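Long-range contacts in luciferase-like enzymeAMP-CoA-ligase (Zophobas atratus, PDB 4W8O), which probably activates carboxylic acids with ATP as an AMP-CoA ligase of the adenylate-forming (ANL) superfamily, being a luciferase-like enzyme from a nonluminescent mealworm: residues A[7-12]-A[352-357]; A[18-23]-A[201-206]; A[177-182]-A[194-199]. All coordinates share one frame; numbering follows the deposited sequence.

Interaction 1. Residues A[7-12]-A[352-357]; sequences KGKEFH and VSPRTL
The N-terminal segment 7-12 runs along the type II turn from Ser353 to Thr356, and the fit is tight at Gly8. Its N-H points almost straight at Thr356 O, 2.9 Å away, in the plane of that carbonyl. Beside it, Gly8 CA sits 3.3 Å from Ser353 O in a CA-H...O contact, and a CB at this position would run into that oxygen. One residue on, Arg355 N donates to Lys9 O at 2.8 Å, but from above the carbonyl plane and with the N-H bent to 141°. Pro354 packs beside these bonds: its CB meets the edge of the Phe11 ring, 3.6 Å from CD2, while its CG lies alongside the extended chain of Lys9, whose NZ goes on to Tyr211 O. Phe11 CG lies between the backbone N and the carbonyl carbon (chi1 66°), and in this position the ring receives Arg355 CD over the centre of one face, 3.4 Å from its centroid, a CH-pi contact. The ring also stacks with Tyr211 of helix 199-211.

Toward solvent the grip loosens. Glu10, bent at chi2, offers the syn lone pair of OE2 to Arg355 NH1 at 3.1 Å, with the carboxylate and guanidinium planes 64° apart, and OE1 has a long salt bridge with Lys7 NZ. Lys7 and Leu357 form an antiparallel non-hydrogen-bonded pair, Lys7 CG 3.7 Å from Leu357 CD2, which places strand 6-7 outermost in the five-stranded antiparallel sheet, next to strand 357-362. A water bridges Lys9 N and Val352 O. Arg355 NH2 also reaches Asp382, so the guanidinium is held between two carboxylates and is very likely charged. The chemistry thus divides: backbone bonds and apolar packing fix the chain against the turn, while a charge network spans the exposed side.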
ATOM      1  N   LYS A   7     -12.569  -2.275 -19.756  1.00 41.68           N
ATOM      2  CA  LYS A   7     -12.176  -0.908 -19.486  1.00 41.79           C
ATOM      3  C   LYS A   7     -12.968  -0.385 -18.312  1.00 41.54           C
ATOM      4  O   LYS A   7     -14.197  -0.402 -18.335  1.00 43.01           O
ATOM      5  CB  LYS A   7     -12.423  -0.025 -20.717  1.00 44.48           C
ATOM      6  CG  LYS A   7     -11.995   1.426 -20.520  1.00 45.19           C
ATOM      7  CD  LYS A   7     -12.268   2.301 -21.734  1.00 48.52           C
ATOM      8  CE  LYS A   7     -11.793   3.729 -21.482  1.00 48.97           C
ATOM      9  NZ  LYS A   7     -12.489   4.722 -22.346  1.00 52.70           N
ATOM     10  N   GLY A   8     -12.267   0.101 -17.293  1.00 39.52           N
ATOM     11  CA  GLY A   8     -12.925   0.651 -16.112  1.00 40.28           C
ATOM     12  C   GLY A   8     -13.549   2.005 -16.384  1.00 41.79           C
ATOM     13  O   GLY A   8     -13.308   2.605 -17.425  1.00 40.80           O
ATOM     14  N   LYS A   9     -14.347   2.487 -15.434  1.00 43.99           N
ATOM     15  CA  LYS A   9     -15.055   3.749 -15.589  1.00 46.56           C
ATOM     16  C   LYS A   9     -14.067   4.902 -15.549  1.00 45.14           C
ATOM     17  O   LYS A   9     -12.990   4.785 -14.963  1.00 43.17           O
ATOM     18  CB  LYS A   9     -16.105   3.925 -14.482  1.00 50.03           C
ATOM     19  CG  LYS A   9     -15.517   4.326 -13.134  1.00 50.54           C
ATOM     20  CD  LYS A   9     -16.573   4.527 -12.055  1.00 53.54           C
ATOM     21  CE  LYS A   9     -15.906   4.945 -10.752  1.00 52.47           C
ATOM     22  NZ  LYS A   9     -16.825   4.940  -9.585  1.00 55.22           N
ATOM     23  N   GLU A  10     -14.439   6.020 -16.159  1.00 45.92           N
ATOM     24  CA  GLU A  10     -13.572   7.194 -16.176  1.00 45.25           C
ATOM     25  C   GLU A  10     -13.667   7.983 -14.875  1.00 44.28           C
ATOM     26  O   GLU A  10     -14.659   7.900 -14.144  1.00 44.02           O
ATOM     27  CB  GLU A  10     -13.899   8.105 -17.371  1.00 49.07           C
ATOM     28  CG  GLU A  10     -13.266   7.659 -18.687  1.00 50.40           C
ATOM     29  CD  GLU A  10     -11.742   7.769 -18.701  1.00 49.54           C
ATOM     30  OE1 GLU A  10     -11.123   7.232 -19.640  1.00 51.68           O
ATOM     31  OE2 GLU A  10     -11.154   8.391 -17.787  1.00 49.28           O
ATOM     32  N   PHE A  11     -12.592   8.709 -14.573  1.00 42.74           N
ATOM     33  CA  PHE A  11     -12.624   9.769 -13.571  1.00 42.57           C
ATOM     34  C   PHE A  11     -11.673  10.860 -14.020  1.00 42.21           C
ATOM     35  O   PHE A  11     -10.875  10.648 -14.923  1.00 40.97           O
ATOM     36  CB  PHE A  11     -12.306   9.259 -12.148  1.00 41.02           C
ATOM     37  CG  PHE A  11     -10.891   8.745 -11.947  1.00 38.93           C
ATOM     38  CD1 PHE A  11      -9.847   9.610 -11.656  1.00 37.47           C
ATOM     39  CD2 PHE A  11     -10.625   7.374 -11.978  1.00 38.19           C
ATOM     40  CE1 PHE A  11      -8.560   9.126 -11.446  1.00 36.88           C
ATOM     41  CE2 PHE A  11      -9.345   6.883 -11.769  1.00 35.93           C
ATOM     42  CZ  PHE A  11      -8.309   7.760 -11.496  1.00 35.36           C
ATOM     43  N   HIS A  12     -11.785  12.031 -13.409  1.00 44.07           N
ATOM     44  CA  HIS A  12     -10.917  13.152 -13.724  1.00 44.31           C
ATOM     45  C   HIS A  12      -9.825  13.222 -12.655  1.00 41.16           C
ATOM     46  O   HIS A  12     -10.121  13.536 -11.506  1.00 41.22           O
ATOM     47  CB  HIS A  12     -11.720  14.452 -13.754  1.00 47.81           C
ATOM     48  CG  HIS A  12     -10.867  15.672 -13.886  1.00 49.90           C
ATOM     49  ND1 HIS A  12     -10.403  16.127 -15.102  1.00 51.40           N
ATOM     50  CD2 HIS A  12     -10.357  16.508 -12.950  1.00 49.91           C
ATOM     51  CE1 HIS A  12      -9.659  17.202 -14.911  1.00 51.55           C
ATOM     52  NE2 HIS A  12      -9.612  17.451 -13.615  1.00 50.95           N
ATOM     53  N   VAL A 352     -13.005  -4.664 -13.350  1.00 38.67           N
ATOM     54  CA  VAL A 352     -11.819  -3.820 -13.557  1.00 39.13           C
ATOM     55  C   VAL A 352     -11.970  -2.457 -12.886  1.00 36.95           C
ATOM     56  O   VAL A 352     -13.049  -1.877 -12.880  1.00 35.04           O
ATOM     57  CB  VAL A 352     -11.512  -3.620 -15.056  1.00 42.08           C
ATOM     58  CG1 VAL A 352     -10.290  -2.734 -15.241  1.00 45.05           C
ATOM     59  CG2 VAL A 352     -11.268  -4.962 -15.736  1.00 45.75           C
ATOM     60  N   SER A 353     -10.882  -1.971 -12.294  1.00 37.55           N
ATOM     61  CA  SER A 353     -10.892  -0.705 -11.566  1.00 36.73           C
ATOM     62  C   SER A 353     -10.967   0.502 -12.521  1.00 36.57           C
ATOM     63  O   SER A 353     -10.680   0.369 -13.714  1.00 34.95           O
ATOM     64  CB  SER A 353      -9.657  -0.615 -10.658  1.00 36.31           C
ATOM     65  OG  SER A 353      -8.496  -1.012 -11.357  1.00 36.61           O
ATOM     66  N   PRO A 354     -11.358   1.681 -11.996  1.00 36.47           N
ATOM     67  CA  PRO A 354     -11.498   2.857 -12.872  1.00 37.72           C
ATOM     68  C   PRO A 354     -10.212   3.192 -13.620  1.00 36.58           C
ATOM     69  O   PRO A 354      -9.114   2.968 -13.099  1.00 34.84           O
ATOM     70  CB  PRO A 354     -11.868   3.995 -11.906  1.00 37.80           C
ATOM     71  CG  PRO A 354     -12.393   3.326 -10.689  1.00 37.69           C
ATOM     72  CD  PRO A 354     -11.720   1.986 -10.598  1.00 36.68           C
ATOM     73  N   ARG A 355     -10.372   3.689 -14.846  1.00 37.30           N
ATOM     74  CA  ARG A 355      -9.267   4.139 -15.687  1.00 37.42           C
ATOM     75  C   ARG A 355      -8.192   3.074 -15.892  1.00 37.26           C
ATOM     76  O   ARG A 355      -7.019   3.396 -16.071  1.00 38.72           O
ATOM     77  CB  ARG A 355      -8.672   5.442 -15.127  1.00 37.18           C
ATOM     78  CG  ARG A 355      -9.486   6.672 -15.514  1.00 38.69           C
ATOM     79  CD  ARG A 355      -8.874   7.964 -15.001  1.00 38.22           C
ATOM     80  NE  ARG A 355      -7.552   8.213 -15.546  1.00 37.65           N
ATOM     81  CZ  ARG A 355      -7.287   8.887 -16.661  1.00 39.12           C
ATOM     82  NH1 ARG A 355      -8.259   9.405 -17.408  1.00 40.84           N
ATOM     83  NH2 ARG A 355      -6.024   9.040 -17.034  1.00 39.29           N
ATOM     84  N   THR A 356      -8.609   1.807 -15.888  1.00 37.41           N
ATOM     85  CA  THR A 356      -7.725   0.668 -16.068  1.00 36.29           C
ATOM     86  C   THR A 356      -8.206  -0.171 -17.255  1.00 37.35           C
ATOM     87  O   THR A 356      -9.419  -0.337 -17.456  1.00 37.66           O
ATOM     88  CB  THR A 356      -7.711  -0.210 -14.802  1.00 35.92           C
ATOM     89  OG1 THR A 356      -7.229   0.558 -13.690  1.00 35.65           O
ATOM     90  CG2 THR A 356      -6.838  -1.445 -14.982  1.00 35.43           C
ATOM     91  N   LEU A 357      -7.258  -0.684 -18.042  1.00 36.95           N
ATOM     92  CA  LEU A 357      -7.559  -1.659 -19.094  1.00 37.71           C
ATOM     93  C   LEU A 357      -7.073  -3.049 -18.669  1.00 37.03           C
ATOM     94  O   LEU A 357      -5.980  -3.182 -18.115  1.00 35.23           O
ATOM     95  CB  LEU A 357      -6.877  -1.270 -20.406  1.00 38.51           C
ATOM     96  CG  LEU A 357      -7.164   0.121 -20.975  1.00 39.33           C
ATOM     97  CD1 LEU A 357      -6.242   0.381 -22.156  1.00 40.35           C
ATOM     98  CD2 LEU A 357      -8.619   0.273 -21.381  1.00 40.43           C
TER
HETATM   99  O   HOH W   1     -14.477   0.845 -12.986  1.00 39.25           O

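Interaction 2. Residues A[18-23]-A[201-206]; sequences ISFGEF and SFLQIV
Two phenylalanine rings of segment 18-23 receive segment 201-206 of helix 199-211. The Phe20 ring takes the edge of Phe202 over one face in a T-shaped pair, the planes 75° apart and the centroids separated by 5.2 Å; Phe202 CD2 stands above the rim of that face. Leu203 CD2 lies at the edge of the same Phe20 ring, 4.1 Å from CD1. That methyl also sits over a face of the Phe23 ring, shifted toward the CG side, where it is 3.5 Å from CG and makes a CH-pi contact. Both phenylalanines of 18-23 hold CG anti to the backbone N, as does Phe202, which directs these rings into the interface.

Leu203 is the wedge. With CG anti to its carbonyl carbon (chi1 -77°) it splits its two methyls: CD2 goes between the Phe20 edge and the Phe23 face, and CD1 goes to Ile18, 3.5 Å from Ile18 O and 4.0 Å from its CG1.

The start of helix 20-30 is fixed by a capping box. Glu22 N donates to Ser19 OG at 3.0 Å, and Ser19 N returns a nearly straight bond to Glu22 OE1. Glu22 OE2 carries a salt bridge to Lys173. An alanine in place of Phe20 would probably loosen the packing between the helices, since the T-shaped partner of Phe202 and the edge against Leu203 would both be gone. Phe20 and Phe202 both also rest on Val181 of strand 179-184, so the two helices meet over that sheet. Across the segments the attraction is apolar and aromatic, so the contact probably depends mainly on how well the shapes fit, while the polar bonds serve the start of helix 20-30 and partners beyond these segments.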
ATOM      1  N   ILE A  18       1.445  16.877  -9.223  1.00 36.37           N
ATOM      2  CA  ILE A  18       2.222  17.218  -8.034  1.00 35.07           C
ATOM      3  C   ILE A  18       3.060  16.053  -7.540  1.00 32.88           C
ATOM      4  O   ILE A  18       2.872  14.918  -7.961  1.00 31.65           O
ATOM      5  CB  ILE A  18       1.308  17.694  -6.895  1.00 35.45           C
ATOM      6  CG1 ILE A  18       0.257  16.637  -6.574  1.00 34.47           C
ATOM      7  CG2 ILE A  18       0.644  19.017  -7.269  1.00 37.51           C
ATOM      8  CD1 ILE A  18      -0.441  16.907  -5.268  1.00 35.49           C
ATOM      9  N   SER A  19       3.994  16.355  -6.650  1.00 31.75           N
ATOM     10  CA  SER A  19       4.807  15.332  -6.039  1.00 30.67           C
ATOM     11  C   SER A  19       4.004  14.667  -4.928  1.00 28.98           C
ATOM     12  O   SER A  19       3.022  15.211  -4.449  1.00 27.87           O
ATOM     13  CB  SER A  19       6.096  15.931  -5.487  1.00 31.83           C
ATOM     14  OG  SER A  19       5.823  16.772  -4.376  1.00 32.91           O
ATOM     15  N   PHE A  20       4.446  13.483  -4.528  1.00 29.87           N
ATOM     16  CA  PHE A  20       3.844  12.736  -3.426  1.00 30.04           C
ATOM     17  C   PHE A  20       3.982  13.533  -2.125  1.00 29.62           C
ATOM     18  O   PHE A  20       3.066  13.547  -1.321  1.00 29.32           O
ATOM     19  CB  PHE A  20       4.508  11.346  -3.311  1.00 29.28           C
ATOM     20  CG  PHE A  20       3.961  10.480  -2.206  1.00 29.10           C
ATOM     21  CD1 PHE A  20       2.594  10.300  -2.047  1.00 29.81           C
ATOM     22  CD2 PHE A  20       4.822   9.816  -1.343  1.00 29.36           C
ATOM     23  CE1 PHE A  20       2.097   9.497  -1.034  1.00 30.02           C
ATOM     24  CE2 PHE A  20       4.332   9.007  -0.332  1.00 29.29           C
ATOM     25  CZ  PHE A  20       2.967   8.843  -0.177  1.00 29.44           C
ATOM     26  N   GLY A  21       5.116  14.209  -1.941  1.00 29.20           N
ATOM     27  CA  GLY A  21       5.323  15.091  -0.790  1.00 29.31           C
ATOM     28  C   GLY A  21       4.358  16.266  -0.721  1.00 30.26           C
ATOM     29  O   GLY A  21       3.790  16.547   0.333  1.00 30.11           O
ATOM     30  N   GLU A  22       4.183  16.954  -1.842  1.00 30.98           N
ATOM     31  CA  GLU A  22       3.213  18.053  -1.942  1.00 33.00           C
ATOM     32  C   GLU A  22       1.789  17.563  -1.655  1.00 32.07           C
ATOM     33  O   GLU A  22       1.003  18.243  -0.983  1.00 31.56           O
ATOM     34  CB  GLU A  22       3.271  18.702  -3.332  1.00 35.21           C
ATOM     35  CG  GLU A  22       4.541  19.509  -3.578  1.00 37.40           C
ATOM     36  CD  GLU A  22       4.713  19.948  -5.032  1.00 40.21           C
ATOM     37  OE1 GLU A  22       4.420  19.155  -5.958  1.00 40.76           O
ATOM     38  OE2 GLU A  22       5.149  21.103  -5.258  1.00 43.52           O
ATOM     39  N   PHE A  23       1.464  16.380  -2.171  1.00 31.09           N
ATOM     40  CA  PHE A  23       0.189  15.740  -1.872  1.00 30.96           C
ATOM     41  C   PHE A  23      -0.019  15.611  -0.364  1.00 30.49           C
ATOM     42  O   PHE A  23      -0.980  16.136   0.181  1.00 31.20           O
ATOM     43  CB  PHE A  23       0.121  14.364  -2.532  1.00 30.15           C
ATOM     44  CG  PHE A  23      -1.059  13.543  -2.101  1.00 30.41           C
ATOM     45  CD1 PHE A  23      -2.325  13.796  -2.617  1.00 30.61           C
ATOM     46  CD2 PHE A  23      -0.901  12.496  -1.197  1.00 29.67           C
ATOM     47  CE1 PHE A  23      -3.413  13.040  -2.225  1.00 30.80           C
ATOM     48  CE2 PHE A  23      -1.988  11.731  -0.809  1.00 29.70           C
ATOM     49  CZ  PHE A  23      -3.246  12.010  -1.320  1.00 30.63           C
ATOM     50  N   SER A 201       2.609   7.996 -10.923  1.00 27.89           N
ATOM     51  CA  SER A 201       2.092   6.635 -10.895  1.00 27.66           C
ATOM     52  C   SER A 201       1.592   6.239  -9.507  1.00 27.45           C
ATOM     53  O   SER A 201       0.520   5.653  -9.388  1.00 27.55           O
ATOM     54  CB  SER A 201       3.097   5.625 -11.459  1.00 27.25           C
ATOM     55  OG  SER A 201       4.110   5.265 -10.543  1.00 26.84           O
ATOM     56  N   PHE A 202       2.330   6.583  -8.453  1.00 27.18           N
ATOM     57  CA  PHE A 202       1.872   6.229  -7.116  1.00 26.92           C
ATOM     58  C   PHE A 202       0.599   6.978  -6.748  1.00 27.66           C
ATOM     59  O   PHE A 202      -0.323   6.400  -6.167  1.00 27.42           O
ATOM     60  CB  PHE A 202       2.926   6.454  -6.029  1.00 26.40           C
ATOM     61  CG  PHE A 202       2.531   5.839  -4.714  1.00 26.48           C
ATOM     62  CD1 PHE A 202       2.561   4.463  -4.550  1.00 26.66           C
ATOM     63  CD2 PHE A 202       2.059   6.617  -3.674  1.00 26.98           C
ATOM     64  CE1 PHE A 202       2.166   3.872  -3.359  1.00 26.53           C
ATOM     65  CE2 PHE A 202       1.662   6.038  -2.486  1.00 27.17           C
ATOM     66  CZ  PHE A 202       1.708   4.663  -2.328  1.00 26.85           C
ATOM     67  N   LEU A 203       0.543   8.263  -7.077  1.00 27.47           N
ATOM     68  CA  LEU A 203      -0.657   9.037  -6.816  1.00 28.35           C
ATOM     69  C   LEU A 203      -1.876   8.497  -7.579  1.00 29.33           C
ATOM     70  O   LEU A 203      -3.008   8.639  -7.105  1.00 29.85           O
ATOM     71  CB  LEU A 203      -0.421  10.520  -7.120  1.00 28.77           C
ATOM     72  CG  LEU A 203       0.388  11.228  -6.024  1.00 28.59           C
ATOM     73  CD1 LEU A 203       0.740  12.643  -6.445  1.00 29.40           C
ATOM     74  CD2 LEU A 203      -0.376  11.239  -4.705  1.00 29.03           C
ATOM     75  N   GLN A 204      -1.655   7.866  -8.734  1.00 29.19           N
ATOM     76  CA  GLN A 204      -2.761   7.207  -9.438  1.00 29.87           C
ATOM     77  C   GLN A 204      -3.169   5.887  -8.801  1.00 29.35           C
ATOM     78  O   GLN A 204      -4.339   5.519  -8.855  1.00 29.22           O
ATOM     79  CB  GLN A 204      -2.473   7.040 -10.931  1.00 30.56           C
ATOM     80  CG  GLN A 204      -2.581   8.346 -11.709  1.00 32.19           C
ATOM     81  CD  GLN A 204      -3.856   9.136 -11.383  1.00 33.76           C
ATOM     82  OE1 GLN A 204      -4.966   8.700 -11.696  1.00 34.65           O
ATOM     83  NE2 GLN A 204      -3.698  10.294 -10.741  1.00 34.14           N
ATOM     84  N   ILE A 205      -2.229   5.173  -8.184  1.00 28.83           N
ATOM     85  CA  ILE A 205      -2.614   4.010  -7.384  1.00 28.91           C
ATOM     86  C   ILE A 205      -3.597   4.477  -6.305  1.00 29.40           C
ATOM     87  O   ILE A 205      -4.631   3.848  -6.075  1.00 29.18           O
ATOM     88  CB  ILE A 205      -1.410   3.317  -6.712  1.00 28.42           C
ATOM     89  CG1 ILE A 205      -0.548   2.634  -7.775  1.00 28.88           C
ATOM     90  CG2 ILE A 205      -1.899   2.307  -5.675  1.00 28.49           C
ATOM     91  CD1 ILE A 205       0.781   2.113  -7.275  1.00 28.99           C
ATOM     92  N   VAL A 206      -3.250   5.585  -5.654  1.00 28.99           N
ATOM     93  CA  VAL A 206      -4.043   6.143  -4.572  1.00 29.91           C
ATOM     94  C   VAL A 206      -5.385   6.682  -5.088  1.00 31.00           C
ATOM     95  O   VAL A 206      -6.433   6.392  -4.519  1.00 31.12           O
ATOM     96  CB  VAL A 206      -3.278   7.274  -3.842  1.00 30.12           C
ATOM     97  CG1 VAL A 206      -4.187   7.995  -2.861  1.00 31.19           C
ATOM     98  CG2 VAL A 206      -2.050   6.714  -3.131  1.00 29.67           C
TER

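Interaction 3. Residues A[177-182]-A[194-199]; sequences DDTAVM and AICHSH
His197 O is gripped twice, by Ala180 N at 2.8 Å and by Val181 N at 3.2 Å, both donors lying in its carbonyl plane. Two consecutive residues facing one is a classic beta bulge, and it shifts the register of the antiparallel strands 179-182 and 194-198 by one. Beyond it His197 N returns a bond to Val181 O at 2.8 Å, nearly along the C=O axis. On the other side of the bulge, His199 N bonds Asp178 O at 3.3 Å.

Ala180, turned toward the partner strand, puts its CB over one face of the His199 imidazole, 3.2 Å from ND1 and offset toward the rim. Met182, bent at chi3, brings SD 4.0 Å from Cys196 SG; these two share one face of the sheet. Val181 and His197 share the other.

In the second shell, His199 ND1 accepts from Phe20 N, which probably steadies the ring's rotation against Ala180 CB. His197 is tied at both nitrogens, ND1 to Ser201 OG and NE2 to Ser325 O. Ser198 caps helix 199-211 through Ser201 N, and its OG shares a water with Asp177 OD1, 2.7 Å from each; Asp177 itself bridges to Arg200.

The loop of this beta hairpin has the Ser/Thr/Gly-rich sequence of the ANL phosphate-binding loop and probably serves as one. In the mixed sheet, strand 179-184 bonds on to Val97 of strand 96-99, and strand 194-198 to the 387-388 strand. Phe202 and Ile205 of helix 199-211, with Phe20 of helix 20-30, press on the Val181 and His197 face, while Val116 of helix 106-116 packs against Met182 and Ala194.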
ATOM      1  N   ASP A 177       7.731  12.838 -12.739  1.00 33.05           N
ATOM      2  CA  ASP A 177       8.007  11.521 -13.331  1.00 32.99           C
ATOM      3  C   ASP A 177       9.218  10.819 -12.717  1.00 32.27           C
ATOM      4  O   ASP A 177       9.532   9.692 -13.093  1.00 31.99           O
ATOM      5  CB  ASP A 177       8.179  11.644 -14.843  1.00 34.74           C
ATOM      6  CG  ASP A 177       6.889  12.004 -15.535  1.00 35.67           C
ATOM      7  OD1 ASP A 177       5.859  11.370 -15.234  1.00 35.48           O
ATOM      8  OD2 ASP A 177       6.899  12.927 -16.362  1.00 37.80           O
ATOM      9  N   ASP A 178       9.906  11.484 -11.791  1.00 31.57           N
ATOM     10  CA  ASP A 178      10.947  10.829 -11.013  1.00 31.28           C
ATOM     11  C   ASP A 178      10.299   9.855 -10.034  1.00 29.16           C
ATOM     12  O   ASP A 178       9.121   9.965  -9.707  1.00 28.52           O
ATOM     13  CB  ASP A 178      11.787  11.833 -10.213  1.00 32.33           C
ATOM     14  CG  ASP A 178      12.757  12.630 -11.079  1.00 35.12           C
ATOM     15  OD1 ASP A 178      12.931  12.310 -12.282  1.00 37.05           O
ATOM     16  OD2 ASP A 178      13.355  13.597 -10.543  1.00 36.18           O
ATOM     17  N   THR A 179      11.107   8.925  -9.550  1.00 28.04           N
ATOM     18  CA  THR A 179      10.670   7.939  -8.582  1.00 26.93           C
ATOM     19  C   THR A 179      10.349   8.592  -7.236  1.00 26.92           C
ATOM     20  O   THR A 179      11.129   9.404  -6.724  1.00 27.85           O
ATOM     21  CB  THR A 179      11.749   6.856  -8.422  1.00 26.69           C
ATOM     22  OG1 THR A 179      12.003   6.271  -9.703  1.00 26.27           O
ATOM     23  CG2 THR A 179      11.313   5.775  -7.433  1.00 26.03           C
ATOM     24  N   ALA A 180       9.181   8.256  -6.693  1.00 26.28           N
ATOM     25  CA  ALA A 180       8.748   8.714  -5.378  1.00 26.35           C
ATOM     26  C   ALA A 180       8.776   7.593  -4.340  1.00 26.41           C
ATOM     27  O   ALA A 180       9.223   7.803  -3.216  1.00 26.60           O
ATOM     28  CB  ALA A 180       7.344   9.294  -5.471  1.00 26.50           C
ATOM     29  N   VAL A 181       8.297   6.411  -4.728  1.00 27.03           N
ATOM     30  CA  VAL A 181       8.155   5.258  -3.835  1.00 27.95           C
ATOM     31  C   VAL A 181       8.652   4.001  -4.558  1.00 28.53           C
ATOM     32  O   VAL A 181       8.423   3.853  -5.772  1.00 28.65           O
ATOM     33  CB  VAL A 181       6.673   5.023  -3.445  1.00 28.38           C
ATOM     34  CG1 VAL A 181       6.543   3.894  -2.440  1.00 28.82           C
ATOM     35  CG2 VAL A 181       6.035   6.282  -2.885  1.00 29.05           C
ATOM     36  N   MET A 182       9.297   3.095  -3.815  1.00 28.63           N
ATOM     37  CA  MET A 182       9.735   1.806  -4.359  1.00 29.13           C
ATOM     38  C   MET A 182       9.150   0.619  -3.586  1.00 28.88           C
ATOM     39  O   MET A 182       8.863   0.726  -2.398  1.00 28.80           O
ATOM     40  CB  MET A 182      11.266   1.706  -4.399  1.00 30.21           C
ATOM     41  CG  MET A 182      11.924   2.656  -5.391  1.00 30.90           C
ATOM     42  SD  MET A 182      13.708   2.470  -5.591  1.00 33.18           S
ATOM     43  CE  MET A 182      14.275   3.054  -4.004  1.00 33.76           C
ATOM     44  N   ALA A 194      13.810  -3.796  -7.579  1.00 29.35           N
ATOM     45  CA  ALA A 194      13.191  -2.626  -6.987  1.00 28.30           C
ATOM     46  C   ALA A 194      12.221  -1.992  -7.981  1.00 27.79           C
ATOM     47  O   ALA A 194      12.628  -1.338  -8.937  1.00 27.46           O
ATOM     48  CB  ALA A 194      14.239  -1.622  -6.535  1.00 28.03           C
ATOM     49  N   ILE A 195      10.937  -2.229  -7.738  1.00 27.22           N
ATOM     50  CA  ILE A 195       9.854  -1.610  -8.485  1.00 27.35           C
ATOM     51  C   ILE A 195       9.808  -0.106  -8.189  1.00 26.65           C
ATOM     52  O   ILE A 195       9.724   0.306  -7.033  1.00 25.61           O
ATOM     53  CB  ILE A 195       8.506  -2.213  -8.050  1.00 27.38           C
ATOM     54  CG1 ILE A 195       8.420  -3.686  -8.447  1.00 28.23           C
ATOM     55  CG2 ILE A 195       7.348  -1.420  -8.647  1.00 27.79           C
ATOM     56  CD1 ILE A 195       7.406  -4.473  -7.637  1.00 28.35           C
ATOM     57  N   CYS A 196       9.868   0.710  -9.231  1.00 26.90           N
ATOM     58  CA  CYS A 196       9.814   2.169  -9.065  1.00 26.91           C
ATOM     59  C   CYS A 196       8.460   2.728  -9.449  1.00 26.78           C
ATOM     60  O   CYS A 196       8.008   2.527 -10.585  1.00 27.26           O
ATOM     61  CB  CYS A 196      10.883   2.835  -9.931  1.00 27.57           C
ATOM     62  SG  CYS A 196      12.557   2.451  -9.382  1.00 28.37           S
ATOM     63  N   HIS A 197       7.810   3.420  -8.510  1.00 25.99           N
ATOM     64  CA  HIS A 197       6.672   4.272  -8.842  1.00 25.75           C
ATOM     65  C   HIS A 197       7.085   5.730  -8.814  1.00 26.31           C
ATOM     66  O   HIS A 197       7.804   6.174  -7.907  1.00 25.76           O
ATOM     67  CB  HIS A 197       5.497   4.035  -7.900  1.00 25.31           C
ATOM     68  CG  HIS A 197       4.730   2.798  -8.224  1.00 25.37           C
ATOM     69  ND1 HIS A 197       3.920   2.702  -9.334  1.00 25.59           N
ATOM     70  CD2 HIS A 197       4.688   1.590  -7.618  1.00 25.25           C
ATOM     71  CE1 HIS A 197       3.394   1.492  -9.386  1.00 25.92           C
ATOM     72  NE2 HIS A 197       3.846   0.797  -8.359  1.00 25.57           N
ATOM     73  N   SER A 198       6.616   6.472  -9.816  1.00 26.65           N
ATOM     74  CA  SER A 198       6.828   7.901  -9.883  1.00 26.63           C
ATOM     75  C   SER A 198       5.827   8.585  -8.974  1.00 26.17           C
ATOM     76  O   SER A 198       4.919   7.955  -8.446  1.00 25.14           O
ATOM     77  CB  SER A 198       6.658   8.404 -11.320  1.00 27.51           C
ATOM     78  OG  SER A 198       5.340   8.193 -11.784  1.00 27.70           O
ATOM     79  N   HIS A 199       5.994   9.885  -8.799  1.00 26.46           N
ATOM     80  CA  HIS A 199       5.015  10.660  -8.062  1.00 27.06           C
ATOM     81  C   HIS A 199       3.663  10.465  -8.737  1.00 27.45           C
ATOM     82  O   HIS A 199       2.668  10.179  -8.082  1.00 27.27           O
ATOM     83  CB  HIS A 199       5.398  12.142  -8.019  1.00 27.43           C
ATOM     84  CG  HIS A 199       6.755  12.385  -7.442  1.00 27.13           C
ATOM     85  ND1 HIS A 199       6.988  12.451  -6.089  1.00 26.95           N
ATOM     86  CD2 HIS A 199       7.962  12.523  -8.036  1.00 27.33           C
ATOM     87  CE1 HIS A 199       8.273  12.641  -5.869  1.00 27.16           C
ATOM     88  NE2 HIS A 199       8.887  12.692  -7.035  1.00 27.72           N
TER
HETATM   89  O   HOH W   2       5.710   8.800 -14.395  1.00 33.02           O

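In the fold
From the N terminus the chain first meets segment 7-12, which pairs with 352-357, so interaction 1 closes the longest loop, some 340 residues. Inside it, 18-23 returns to 201-206 in interaction 2, and within that span the short hairpin of interaction 3 closes; the three loops enclose one another without crossing. Strand 194-198 runs straight into helix 199-211, which makes interactions 2 and 3 direct neighbours, about 10 Å between centres. The same helix reaches interaction 1, where Gln204 packs on Phe11. Together they tie the N-terminal segment and helix 20-30 to the eight-stranded mixed sheet and to the edge of the antiparallel sheet.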